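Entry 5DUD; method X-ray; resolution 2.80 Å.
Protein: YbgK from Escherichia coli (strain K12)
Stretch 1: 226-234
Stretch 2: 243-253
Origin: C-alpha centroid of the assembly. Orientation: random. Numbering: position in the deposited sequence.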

ATOM      1  N   SER A 226     -11.678   9.994  -7.016  1.00 37.17           N
ATOM      2  CA  SER A 226     -10.687   8.985  -6.586  1.00 35.47           C
ATOM      3  C   SER A 226      -9.302   9.212  -7.223  1.00 37.64           C
ATOM      4  O   SER A 226      -9.169   9.165  -8.448  1.00 37.44           O
ATOM      5  CB  SER A 226     -11.170   7.578  -6.907  1.00 39.11           C
ATOM      6  OG  SER A 226     -12.180   7.167  -6.000  1.00 47.61           O
ATOM      7  N   HIS A 227      -8.290   9.477  -6.376  1.00 32.60           N
ATOM      8  CA  HIS A 227      -6.927   9.800  -6.801  1.00 31.42           C
ATOM      9  C   HIS A 227      -5.930   8.829  -6.222  1.00 33.77           C
ATOM     10  O   HIS A 227      -6.143   8.302  -5.133  1.00 32.87           O
ATOM     11  CB  HIS A 227      -6.543  11.243  -6.382  1.00 32.03           C
ATOM     12  CG  HIS A 227      -6.920  11.602  -4.978  1.00 35.16           C
ATOM     13  ND1 HIS A 227      -6.328  10.990  -3.888  1.00 36.03           N
ATOM     14  CD2 HIS A 227      -7.834  12.494  -4.530  1.00 37.57           C
ATOM     15  CE1 HIS A 227      -6.897  11.524  -2.819  1.00 35.70           C
ATOM     16  NE2 HIS A 227      -7.804  12.440  -3.158  1.00 36.97           N
ATOM     17  N   GLY A 228      -4.831   8.631  -6.946  1.00 29.77           N
ATOM     18  CA  GLY A 228      -3.745   7.758  -6.527  1.00 28.77           C
ATOM     19  C   GLY A 228      -3.135   8.218  -5.220  1.00 31.75           C
ATOM     20  O   GLY A 228      -2.983   9.424  -5.004  1.00 31.21           O
ATOM     21  N   LEU A 229      -2.821   7.259  -4.330  1.00 27.84           N
ATOM     22  CA  LEU A 229      -2.245   7.492  -3.004  1.00 27.05           C
ATOM     23  C   LEU A 229      -0.881   6.825  -2.877  1.00 29.96           C
ATOM     24  O   LEU A 229      -0.525   5.974  -3.691  1.00 29.49           O
ATOM     25  CB  LEU A 229      -3.168   6.917  -1.909  1.00 27.20           C
ATOM     26  CG  LEU A 229      -4.644   7.274  -1.970  1.00 32.74           C
ATOM     27  CD1 LEU A 229      -5.404   6.593  -0.835  1.00 32.93           C
ATOM     28  CD2 LEU A 229      -4.845   8.778  -1.910  1.00 35.65           C
ATOM     29  N   LEU A 230      -0.142   7.180  -1.816  1.00 25.90           N
ATOM     30  CA  LEU A 230       1.160   6.587  -1.500  1.00 25.15           C
ATOM     31  C   LEU A 230       1.383   6.595   0.015  1.00 28.54           C
ATOM     32  O   LEU A 230       0.754   7.397   0.708  1.00 28.15           O
ATOM     33  CB  LEU A 230       2.309   7.309  -2.229  1.00 25.31           C
ATOM     34  CG  LEU A 230       2.444   8.839  -2.106  1.00 30.30           C
ATOM     35  CD1 LEU A 230       3.326   9.234  -0.924  1.00 30.11           C
ATOM     36  CD2 LEU A 230       3.052   9.425  -3.373  1.00 33.27           C
ATOM     37  N   PRO A 231       2.251   5.717   0.561  1.00 24.85           N
ATOM     38  CA  PRO A 231       2.481   5.726   2.019  1.00 24.37           C
ATOM     39  C   PRO A 231       2.968   7.079   2.530  1.00 27.86           C
ATOM     40  O   PRO A 231       3.757   7.736   1.855  1.00 27.44           O
ATOM     41  CB  PRO A 231       3.557   4.653   2.220  1.00 25.83           C
ATOM     42  CG  PRO A 231       3.468   3.791   1.030  1.00 30.48           C
ATOM     43  CD  PRO A 231       3.065   4.678  -0.098  1.00 26.33           C
ATOM     44  N   GLY A 232       2.466   7.482   3.695  1.00 24.33           N
ATOM     45  CA  GLY A 232       2.797   8.753   4.327  1.00 24.31           C
ATOM     46  C   GLY A 232       1.757   9.844   4.165  1.00 28.54           C
ATOM     47  O   GLY A 232       1.818  10.839   4.890  1.00 28.74           O
ATOM     48  N   VAL A 233       0.796   9.681   3.233  1.00 24.70           N
ATOM     49  CA  VAL A 233      -0.246  10.684   3.004  1.00 24.92           C
ATOM     50  C   VAL A 233      -1.240  10.648   4.171  1.00 28.84           C
ATOM     51  O   VAL A 233      -1.704   9.575   4.553  1.00 28.06           O
ATOM     52  CB  VAL A 233      -0.948  10.493   1.638  1.00 28.94           C
ATOM     53  CG1 VAL A 233      -2.146  11.429   1.497  1.00 29.41           C
ATOM     54  CG2 VAL A 233       0.033  10.713   0.491  1.00 28.58           C
ATOM     55  N   VAL A 234      -1.532  11.822   4.746  1.00 26.01           N
ATOM     56  CA  VAL A 234      -2.446  11.953   5.876  1.00 26.30           C
ATOM     57  C   VAL A 234      -3.806  12.391   5.340  1.00 30.98           C
ATOM     58  O   VAL A 234      -3.945  13.534   4.913  1.00 30.70           O
ATOM     59  CB  VAL A 234      -1.894  12.946   6.934  1.00 30.46           C
ATOM     60  CG1 VAL A 234      -2.703  12.888   8.228  1.00 30.89           C
ATOM     61  CG2 VAL A 234      -0.418  12.671   7.217  1.00 29.53           C
TER
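Stretch 2 (243-253) IVLMNDAQTTG

Stretch 2 runs antiparallel to stretch 1 and pairs with it in two short ladders, H227 and G228 against T252 and G253, and the strand V233 to V234 against I243 to L245, with a register shift of 2 between them. From M246 to T251 the chain is loop, and D248 and A249 make no contact with stretch 1. In the first ladder H227 and G253 satisfy each other's backbone: H227 N donates to G253 O at 3.0 Å, nearly straight at 173°, and G253 N returns the bond to H227 O at 3.1 Å. Flanking this ladder, L229 N reaches T251 O at 2.6 Å, the shortest of the five hydrogen bonds between the stretches. G228 and T252 face each other as a non-hydrogen-bonded pair, CA to CA 4.5 Å, where CA-H...O contacts take over: T252 CA lies 3.5 Å from H227 O, and G228 CA 3.4 Å from T251 O. The H227 ring lays one face over G253 O; its ND1 is 3.2 Å from G253 O, but the angle is too poor for a hydrogen bond.

The type II turn L230 to V233 leads into the second ladder and is closed by a weak bond from V233 N to L230 O, 3.4 Å. From within the turn, flanking the ladder, G232 N donates to L245 O at 2.8 Å, and L245 N donates to V233 O at 3.0 Å. G232 has phi/psi 101/-15, where a CB would jam against the preceding carbonyl. V234 pairs with V244 without hydrogen bonds; V234 CG2 meets V244 CG2 at 4.3 Å, and V234 CA approaches I243 O at 3.5 Å.

L229, just past the first ladder, and L245, at the end of its strand, point toward the opposing stretch, and L229 CD1 touches L245 CD1 at 3.5 Å. L229 CD1 also lies 3.6 Å from G253 N; a CB on G253 would clash with this methyl. P231 CB rests 3.4 Å from M246 O.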

ATOM      1  N   ILE A 243      -5.948  10.088   9.230  1.00 32.15           N
ATOM      2  CA  ILE A 243      -5.537   8.698   8.991  1.00 30.64           C
ATOM      3  C   ILE A 243      -4.240   8.712   8.178  1.00 32.10           C
ATOM      4  O   ILE A 243      -4.260   9.158   7.032  1.00 31.22           O
ATOM      5  CB  ILE A 243      -6.648   7.883   8.260  1.00 34.06           C
ATOM      6  CG1 ILE A 243      -7.999   7.986   9.009  1.00 35.79           C
ATOM      7  CG2 ILE A 243      -6.227   6.402   8.090  1.00 34.14           C
ATOM      8  CD1 ILE A 243      -9.159   7.203   8.363  1.00 44.66           C
ATOM      9  N   VAL A 244      -3.139   8.183   8.740  1.00 27.63           N
ATOM     10  CA  VAL A 244      -1.841   8.131   8.065  1.00 26.35           C
ATOM     11  C   VAL A 244      -1.750   6.828   7.288  1.00 29.48           C
ATOM     12  O   VAL A 244      -1.806   5.762   7.891  1.00 28.84           O
ATOM     13  CB  VAL A 244      -0.652   8.256   9.050  1.00 29.77           C
ATOM     14  CG1 VAL A 244       0.660   8.419   8.296  1.00 28.96           C
ATOM     15  CG2 VAL A 244      -0.853   9.393  10.041  1.00 30.29           C
ATOM     16  N   LEU A 245      -1.567   6.900   5.971  1.00 25.84           N
ATOM     17  CA  LEU A 245      -1.459   5.693   5.152  1.00 25.36           C
ATOM     18  C   LEU A 245      -0.064   5.104   5.285  1.00 29.15           C
ATOM     19  O   LEU A 245       0.907   5.860   5.282  1.00 28.61           O
ATOM     20  CB  LEU A 245      -1.762   6.016   3.687  1.00 25.45           C
ATOM     21  CG  LEU A 245      -3.128   6.648   3.428  1.00 30.79           C
ATOM     22  CD1 LEU A 245      -3.303   6.976   1.955  1.00 31.06           C
ATOM     23  CD2 LEU A 245      -4.251   5.744   3.900  1.00 33.88           C
ATOM     24  N   MET A 246       0.044   3.769   5.421  1.00 25.90           N
ATOM     25  CA  MET A 246       1.327   3.079   5.565  1.00 25.45           C
ATOM     26  C   MET A 246       1.576   2.222   4.299  1.00 29.24           C
ATOM     27  O   MET A 246       1.070   2.576   3.235  1.00 29.11           O
ATOM     28  CB  MET A 246       1.354   2.265   6.879  1.00 27.91           C
ATOM     29  CG  MET A 246       1.097   3.097   8.132  1.00 31.89           C
ATOM     30  SD  MET A 246       2.232   4.487   8.385  1.00 36.05           S
ATOM     31  CE  MET A 246       3.727   3.623   8.858  1.00 32.32           C
ATOM     32  N   ASN A 247       2.381   1.146   4.381  1.00 25.39           N
ATOM     33  CA  ASN A 247       2.776   0.367   3.202  1.00 25.12           C
ATOM     34  C   ASN A 247       1.657  -0.498   2.579  1.00 29.16           C
ATOM     35  O   ASN A 247       1.563  -0.519   1.356  1.00 28.72           O
ATOM     36  CB  ASN A 247       3.979  -0.516   3.522  1.00 25.36           C
ATOM     37  CG  ASN A 247       5.199   0.239   4.005  1.00 45.25           C
ATOM     38  OD1 ASN A 247       5.098   1.300   4.629  1.00 39.53           O
ATOM     39  ND2 ASN A 247       6.384  -0.311   3.781  1.00 37.27           N
ATOM     40  N   ASP A 248       0.821  -1.191   3.384  1.00 26.16           N
ATOM     41  CA  ASP A 248      -0.266  -2.045   2.865  1.00 26.62           C
ATOM     42  C   ASP A 248      -1.552  -1.258   2.504  1.00 30.94           C
ATOM     43  O   ASP A 248      -2.535  -1.886   2.100  1.00 31.21           O
ATOM     44  CB  ASP A 248      -0.620  -3.147   3.884  1.00 28.70           C
ATOM     45  CG  ASP A 248       0.433  -4.223   4.013  1.00 37.59           C
ATOM     46  OD1 ASP A 248       1.618  -3.933   3.740  1.00 37.88           O
ATOM     47  OD2 ASP A 248       0.083  -5.348   4.430  1.00 42.98           O
ATOM     48  N   ALA A 249      -1.558   0.092   2.607  1.00 27.09           N
ATOM     49  CA  ALA A 249      -2.725   0.942   2.316  1.00 27.37           C
ATOM     50  C   ALA A 249      -3.277   0.807   0.892  1.00 31.44           C
ATOM     51  O   ALA A 249      -2.624   0.262   0.005  1.00 30.83           O
ATOM     52  CB  ALA A 249      -2.362   2.407   2.535  1.00 28.07           C
ATOM     53  N   GLN A 250      -4.481   1.371   0.694  1.00 28.60           N
ATOM     54  CA  GLN A 250      -5.159   1.461  -0.601  1.00 28.96           C
ATOM     55  C   GLN A 250      -4.335   2.256  -1.602  1.00 32.35           C
ATOM     56  O   GLN A 250      -3.763   3.280  -1.222  1.00 31.71           O
ATOM     57  CB  GLN A 250      -6.504   2.198  -0.444  1.00 31.10           C
ATOM     58  CG  GLN A 250      -7.700   1.335  -0.140  1.00 50.55           C
ATOM     59  CD  GLN A 250      -8.968   2.137  -0.344  1.00 72.97           C
ATOM     60  OE1 GLN A 250      -9.555   2.145  -1.432  1.00 69.24           O
ATOM     61  NE2 GLN A 250      -9.363   2.916   0.655  1.00 66.50           N
ATOM     62  N   THR A 251      -4.341   1.867  -2.888  1.00 28.70           N
ATOM     63  CA  THR A 251      -3.647   2.665  -3.899  1.00 28.14           C
ATOM     64  C   THR A 251      -4.483   3.890  -4.336  1.00 31.96           C
ATOM     65  O   THR A 251      -3.887   4.883  -4.735  1.00 30.87           O
ATOM     66  CB  THR A 251      -3.288   1.820  -5.112  1.00 35.80           C
ATOM     67  OG1 THR A 251      -4.484   1.327  -5.706  1.00 36.59           O
ATOM     68  CG2 THR A 251      -2.353   0.671  -4.766  1.00 33.06           C
ATOM     69  N   THR A 252      -5.842   3.817  -4.274  1.00 29.48           N
ATOM     70  CA  THR A 252      -6.746   4.918  -4.656  1.00 29.90           C
ATOM     71  C   THR A 252      -7.700   5.275  -3.509  1.00 33.79           C
ATOM     72  O   THR A 252      -8.129   4.388  -2.776  1.00 33.25           O
ATOM     73  CB  THR A 252      -7.562   4.536  -5.897  1.00 38.93           C
ATOM     74  OG1 THR A 252      -8.217   3.293  -5.662  1.00 38.70           O
ATOM     75  CG2 THR A 252      -6.711   4.470  -7.161  1.00 37.95           C
ATOM     76  N   GLY A 253      -8.025   6.559  -3.375  1.00 30.80           N
ATOM     77  CA  GLY A 253      -8.941   7.047  -2.347  1.00 31.16           C
ATOM     78  C   GLY A 253      -9.531   8.400  -2.678  1.00 35.78           C
ATOM     79  O   GLY A 253      -8.939   9.164  -3.442  1.00 35.10           O
TER